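PDB 7OCX: embryonic developmental protein tofu-6 from Caenorhabditis elegans, which probably serves, through its RNA recognition motif bound to the corresponding domain of PID-3, in assembling the PETISCO complex during piRNA (21U-RNA) biogenesis. Local coordinates for residues N29-N32 / L33-V36; D69-E72 / V73-N76. One frame throughout, in Å; residues are numbered along the deposited sequence.

Interaction 1. Residues N29-N32 / L33-V36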
ATOM      1  N   ASN C  29     -28.196  -4.838 -13.121  1.00 40.83           N
ATOM      2  CA  ASN C  29     -27.879  -5.403 -11.822  1.00 39.39           C
ATOM      3  C   ASN C  29     -26.674  -4.596 -11.300  1.00 40.98           C
ATOM      4  O   ASN C  29     -26.245  -3.613 -11.916  1.00 38.61           O
ATOM      5  CB  ASN C  29     -27.641  -6.903 -11.976  1.00 44.44           C
ATOM      6  CG  ASN C  29     -26.275  -7.242 -12.520  1.00 47.94           C
ATOM      7  OD1 ASN C  29     -25.559  -6.397 -13.027  1.00 42.64           O
ATOM      8  ND2 ASN C  29     -25.979  -8.535 -12.546  1.00 57.67           N
ATOM      9  N   ASP C  30     -26.134  -5.011 -10.161  1.00 37.89           N
ATOM     10  CA  ASP C  30     -25.065  -4.235  -9.555  1.00 38.68           C
ATOM     11  C   ASP C  30     -23.798  -4.253 -10.402  1.00 40.58           C
ATOM     12  O   ASP C  30     -23.010  -3.298 -10.340  1.00 36.02           O
ATOM     13  CB  ASP C  30     -24.780  -4.741  -8.147  1.00 39.06           C
ATOM     14  CG  ASP C  30     -24.552  -6.233  -8.086  1.00 44.97           C
ATOM     15  OD1 ASP C  30     -24.732  -6.938  -9.118  1.00 48.78           O
ATOM     16  OD2 ASP C  30     -24.166  -6.695  -6.987  1.00 53.80           O
ATOM     17  N   TRP C  31     -23.575  -5.312 -11.189  1.00 36.29           N
ATOM     18  CA  TRP C  31     -22.413  -5.309 -12.073  1.00 36.59           C
ATOM     19  C   TRP C  31     -22.555  -4.300 -13.207  1.00 39.80           C
ATOM     20  O   TRP C  31     -21.561  -3.693 -13.610  1.00 36.55           O
ATOM     21  CB  TRP C  31     -22.133  -6.693 -12.634  1.00 39.72           C
ATOM     22  CG  TRP C  31     -21.574  -7.618 -11.632  1.00 38.93           C
ATOM     23  CD1 TRP C  31     -22.237  -8.630 -10.997  1.00 38.23           C
ATOM     24  CD2 TRP C  31     -20.245  -7.602 -11.079  1.00 40.60           C
ATOM     25  NE1 TRP C  31     -21.402  -9.268 -10.120  1.00 42.55           N
ATOM     26  CE2 TRP C  31     -20.178  -8.647 -10.138  1.00 38.37           C
ATOM     27  CE3 TRP C  31     -19.107  -6.809 -11.293  1.00 43.46           C
ATOM     28  CZ2 TRP C  31     -19.015  -8.940  -9.429  1.00 41.54           C
ATOM     29  CZ3 TRP C  31     -17.956  -7.079 -10.572  1.00 38.81           C
ATOM     30  CH2 TRP C  31     -17.918  -8.126  -9.641  1.00 36.57           C
ATOM     31  N   ASN C  32     -23.767  -4.078 -13.722  1.00 41.02           N
ATOM     32  CA  ASN C  32     -23.951  -3.022 -14.720  1.00 43.17           C
ATOM     33  C   ASN C  32     -23.569  -1.660 -14.142  1.00 42.22           C
ATOM     34  O   ASN C  32     -22.873  -0.865 -14.787  1.00 39.81           O
ATOM     35  CB  ASN C  32     -25.407  -3.009 -15.188  1.00 41.97           C
ATOM     36  CG  ASN C  32     -25.804  -4.299 -15.856  1.00 49.67           C
ATOM     37  OD1 ASN C  32     -26.768  -4.946 -15.443  1.00 44.78           O
ATOM     38  ND2 ASN C  32     -25.086  -4.672 -16.910  1.00 51.00           N
ATOM     39  N   LEU C  33     -24.055  -1.373 -12.933  1.00 37.57           N
ATOM     40  CA  LEU C  33     -23.753  -0.123 -12.242  1.00 39.86           C
ATOM     41  C   LEU C  33     -22.257   0.009 -11.986  1.00 36.97           C
ATOM     42  O   LEU C  33     -21.657   1.071 -12.207  1.00 38.26           O
ATOM     43  CB  LEU C  33     -24.540  -0.089 -10.930  1.00 36.70           C
ATOM     44  CG  LEU C  33     -24.449   1.189 -10.101  1.00 42.13           C
ATOM     45  CD1 LEU C  33     -24.924   2.393 -10.890  1.00 42.74           C
ATOM     46  CD2 LEU C  33     -25.253   1.038  -8.821  1.00 38.95           C
ATOM     47  N   PHE C  34     -21.638  -1.067 -11.508  1.00 37.80           N
ATOM     48  CA  PHE C  34     -20.194  -1.060 -11.303  1.00 38.26           C
ATOM     49  C   PHE C  34     -19.461  -0.681 -12.591  1.00 40.44           C
ATOM     50  O   PHE C  34     -18.525   0.130 -12.574  1.00 35.73           O
ATOM     51  CB  PHE C  34     -19.755  -2.439 -10.788  1.00 35.01           C
ATOM     52  CG  PHE C  34     -18.289  -2.699 -10.929  1.00 33.99           C
ATOM     53  CD1 PHE C  34     -17.394  -2.234  -9.975  1.00 35.78           C
ATOM     54  CD2 PHE C  34     -17.807  -3.409 -12.018  1.00 37.86           C
ATOM     55  CE1 PHE C  34     -16.038  -2.461 -10.105  1.00 36.04           C
ATOM     56  CE2 PHE C  34     -16.456  -3.635 -12.168  1.00 43.62           C
ATOM     57  CZ  PHE C  34     -15.560  -3.160 -11.207  1.00 38.15           C
ATOM     58  N   HIS C  35     -19.882  -1.262 -13.722  1.00 40.29           N
ATOM     59  CA  HIS C  35     -19.152  -1.031 -14.969  1.00 43.87           C
ATOM     60  C   HIS C  35     -19.194   0.447 -15.350  1.00 41.95           C
ATOM     61  O   HIS C  35     -18.213   0.997 -15.862  1.00 42.88           O
ATOM     62  CB  HIS C  35     -19.706  -1.864 -16.137  1.00 38.97           C
ATOM     63  CG  HIS C  35     -19.447  -3.340 -16.036  1.00 47.94           C
ATOM     64  ND1 HIS C  35     -18.318  -3.870 -15.447  1.00 51.73           N
ATOM     65  CD2 HIS C  35     -20.133  -4.398 -16.543  1.00 57.95           C
ATOM     66  CE1 HIS C  35     -18.357  -5.190 -15.525  1.00 46.44           C
ATOM     67  NE2 HIS C  35     -19.442  -5.537 -16.197  1.00 56.77           N
ATOM     68  N   VAL C  36     -20.339   1.096 -15.144  1.00 38.82           N
ATOM     69  CA  VAL C  36     -20.439   2.508 -15.482  1.00 41.93           C
ATOM     70  C   VAL C  36     -19.457   3.326 -14.661  1.00 40.94           C
ATOM     71  O   VAL C  36     -18.789   4.223 -15.189  1.00 39.95           O
ATOM     72  CB  VAL C  36     -21.876   3.023 -15.296  1.00 43.63           C
ATOM     73  CG1 VAL C  36     -21.880   4.555 -15.333  1.00 47.76           C
ATOM     74  CG2 VAL C  36     -22.745   2.433 -16.372  1.00 47.97           C
TER
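Trp31 and Phe34 meet in a T-shaped (edge-to-face) pair on the first turns of helix 30-38, the first helix of this RNA recognition motif fold, while Asn29 and Asn32 close its N-terminus with a capping box. The two aromatic side chains leave the helix side by side and run in the same direction, yet their planes stand at 82°. The edge of the indole's six-membered ring, led by CE3 and CZ3, is turned to the face of the Phe34 ring, and Trp31 CE3 comes 3.7 Å from Phe34 CD2. Different first torsions bring this about: the indole CG lies beside its own backbone N (chi1 -73°), the phenyl CG opposite its own (chi1 162°). Both rings meet Phe57 of the PID-3 chain, and broad aromatic side chains suit a helix face that is covered by another subunit.

Asparagine suits both cap places because its short side-chain carbonyl can accept from a backbone N-H three residues away. Asn29 reaches forward, its OD1 accepting from Asn32 N at 3.0 Å, nearly in line with the side-chain C=O; Asn32 reaches back, its OD1 taking Asn29 N at 2.7 Å, in the carbonyl plane on a lone pair. Asp30 turns its OD2 to Arg47 and to Lys56 of the PID-3 chain, while buried Leu33 packs on Cys46 of strand 43-51. One turn on from Trp31, the His35 imidazole presents a face to Trp31 O, with His35 CG 3.2 Å from that oxygen.

Interaction 2. Residues D69-E72 / V73-N76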
ATOM      1  N   ASP C  69     -11.062   9.723  -7.423  1.00 48.19           N
ATOM      2  CA  ASP C  69     -11.957   9.019  -8.352  1.00 44.93           C
ATOM      3  C   ASP C  69     -13.341   9.654  -8.370  1.00 49.58           C
ATOM      4  O   ASP C  69     -13.954   9.807  -9.435  1.00 50.08           O
ATOM      5  CB  ASP C  69     -12.094   7.549  -7.960  1.00 49.67           C
ATOM      6  CG  ASP C  69     -10.802   6.769  -8.067  1.00 50.12           C
ATOM      7  OD1 ASP C  69      -9.968   7.114  -8.926  1.00 47.52           O
ATOM      8  OD2 ASP C  69     -10.634   5.818  -7.261  1.00 51.68           O
ATOM      9  N   ALA C  70     -13.876   9.968  -7.186  1.00 42.64           N
ATOM     10  CA  ALA C  70     -15.194  10.586  -7.087  1.00 42.72           C
ATOM     11  C   ALA C  70     -15.217  11.962  -7.728  1.00 48.16           C
ATOM     12  O   ALA C  70     -16.246  12.373  -8.278  1.00 49.32           O
ATOM     13  CB  ALA C  70     -15.613  10.690  -5.620  1.00 40.87           C
ATOM     14  N   ASP C  71     -14.105  12.700  -7.652  1.00 47.68           N
ATOM     15  CA  ASP C  71     -14.037  13.980  -8.349  1.00 56.60           C
ATOM     16  C   ASP C  71     -14.059  13.788  -9.867  1.00 54.65           C
ATOM     17  O   ASP C  71     -14.698  14.569 -10.582  1.00 60.48           O
ATOM     18  CB  ASP C  71     -12.793  14.772  -7.928  1.00 57.20           C
ATOM     19  CG  ASP C  71     -12.924  15.377  -6.529  1.00 59.17           C
ATOM     20  OD1 ASP C  71     -14.061  15.464  -6.014  1.00 56.08           O
ATOM     21  OD2 ASP C  71     -11.917  15.863  -5.985  1.00 58.48           O
ATOM     22  N   GLU C  72     -13.368  12.755 -10.381  1.00 59.66           N
ATOM     23  CA  GLU C  72     -13.436  12.479 -11.821  1.00 64.98           C
ATOM     24  C   GLU C  72     -14.850  12.112 -12.260  1.00 65.03           C
ATOM     25  O   GLU C  72     -15.220  12.352 -13.414  1.00 69.03           O
ATOM     26  CB  GLU C  72     -12.462  11.362 -12.226  1.00 68.30           C
ATOM     27  CG  GLU C  72     -10.983  11.620 -11.921  1.00 80.25           C
ATOM     28  CD  GLU C  72     -10.185  12.067 -13.153  1.00 99.99           C
ATOM     29  OE1 GLU C  72      -9.186  12.796 -12.985  1.00 95.43           O
ATOM     30  OE2 GLU C  72     -10.537  11.664 -14.285  1.00 95.00           O
ATOM     31  N   VAL C  73     -15.648  11.512 -11.372  1.00 54.80           N
ATOM     32  CA  VAL C  73     -17.072  11.355 -11.653  1.00 55.23           C
ATOM     33  C   VAL C  73     -17.752  12.713 -11.705  1.00 61.57           C
ATOM     34  O   VAL C  73     -18.404  13.062 -12.698  1.00 67.03           O
ATOM     35  CB  VAL C  73     -17.739  10.442 -10.608  1.00 49.61           C
ATOM     36  CG1 VAL C  73     -19.251  10.502 -10.742  1.00 50.39           C
ATOM     37  CG2 VAL C  73     -17.256   9.022 -10.781  1.00 47.98           C
ATOM     38  N   ARG C  74     -17.602  13.508 -10.642  1.00 54.46           N
ATOM     39  CA  ARG C  74     -18.217  14.832 -10.610  1.00 61.27           C
ATOM     40  C   ARG C  74     -17.865  15.647 -11.853  1.00 68.96           C
ATOM     41  O   ARG C  74     -18.654  16.505 -12.271  1.00 68.83           O
ATOM     42  CB  ARG C  74     -17.801  15.564  -9.322  1.00 57.80           C
ATOM     43  CG  ARG C  74     -18.332  14.898  -8.031  1.00 52.53           C
ATOM     44  CD  ARG C  74     -18.109  15.713  -6.745  1.00 62.05           C
ATOM     45  NE  ARG C  74     -18.675  15.020  -5.593  1.00 57.19           N
ATOM     46  CZ  ARG C  74     -18.022  14.182  -4.800  1.00 50.22           C
ATOM     47  NH1 ARG C  74     -16.711  14.031  -4.876  1.00 51.02           N
ATOM     48  NH2 ARG C  74     -18.710  13.464  -3.920  1.00 48.95           N
ATOM     49  N   LYS C  75     -16.703  15.383 -12.471  1.00 70.98           N
ATOM     50  CA  LYS C  75     -16.320  16.138 -13.667  1.00 81.41           C
ATOM     51  C   LYS C  75     -17.211  15.817 -14.862  1.00 77.92           C
ATOM     52  O   LYS C  75     -17.575  16.722 -15.625  1.00 83.24           O
ATOM     53  CB  LYS C  75     -14.863  15.884 -14.072  1.00 79.86           C
ATOM     54  CG  LYS C  75     -13.792  16.509 -13.200  1.00 83.82           C
ATOM     55  CD  LYS C  75     -12.390  16.070 -13.628  1.00 81.95           C
ATOM     56  CE  LYS C  75     -11.624  15.449 -12.463  1.00 89.58           C
ATOM     57  NZ  LYS C  75     -10.704  16.405 -11.768  1.00 93.09           N
ATOM     58  N   ASN C  76     -17.537  14.534 -15.070  1.00 70.40           N
ATOM     59  CA  ASN C  76     -18.291  14.123 -16.247  1.00 73.33           C
ATOM     60  C   ASN C  76     -19.791  14.288 -16.075  1.00 75.62           C
ATOM     61  O   ASN C  76     -20.556  13.834 -16.933  1.00 73.37           O
ATOM     62  CB  ASN C  76     -17.995  12.670 -16.619  1.00 77.97           C
ATOM     63  CG  ASN C  76     -16.538  12.436 -16.938  1.00 83.32           C
ATOM     64  OD1 ASN C  76     -15.658  12.805 -16.160  1.00 78.64           O
ATOM     65  ND2 ASN C  76     -16.271  11.895 -18.127  1.00 82.45           N
TER
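Arg74 reaches back along helix 67-75, the second helix of the RNA recognition motif, to Asp71 one turn earlier. Its chain is extended from CG to NE, which carries NH1 to 3.2 Å from Asp71 OD1 in a salt bridge whose N-H...O angle is 144°. The oxygen lies near the guanidinium plane and is met on its anti side, from somewhat out of the carboxylate plane, with the two planar groups 70° apart. The other oxygen, Asp71 OD2, has the stronger partner, a salt bridge to Arg73 of the PID-3 chain. Arg74 is also shared, NH2 binding Asp93 and NH1 the carbonyl of Asp16. Were Arg74 replaced by alanine, Asp93 would probably lose this cationic mate and Asp71 one of its two.

The tight side belongs to Ala70 and Val73, both buried against Phe19. Ala70 CB lies 3.6 Å from Arg74 NH1, a methyl small enough for the arginine to pass close by, and the helix bond from Arg74 N to Ala70 O is nearly straight at 171°. On the solvent side the pairing is looser. Lys75 bends at its outer torsions and lays CE 3.6 Å from Glu72 OE1, but NZ stays 4.1 Å from that oxygen, too far for a salt bridge; long flexible charged chains suit such a surface.

Beneath the helix, Phe19 belongs to strand 18-25, Ala70 also meets Met64 of strand 57-64, and Val73 touches Phe40 in the loop after helix 30-38.

Interactions 1 and 2 occupy the two different helices of one RNA recognition motif, their centres about 17 Å apart and their nearest atoms about 7 Å apart, without touching. Each is partly buried and has two buried residues: Leu33 and Phe34 approach strand 43-51 at one edge of the chain's sheet, whereas Ala70 and Val73 cover the central strand 18-25. Both helices also reach PID-3, but with different chemistry. Residues 29-36 offer it an aromatic pair together with an acidic group, while residues 69-76 approach it chiefly through charge. Their positions differ too: interaction 1 opens its helix, and interaction 2 lies in the later turns of the other.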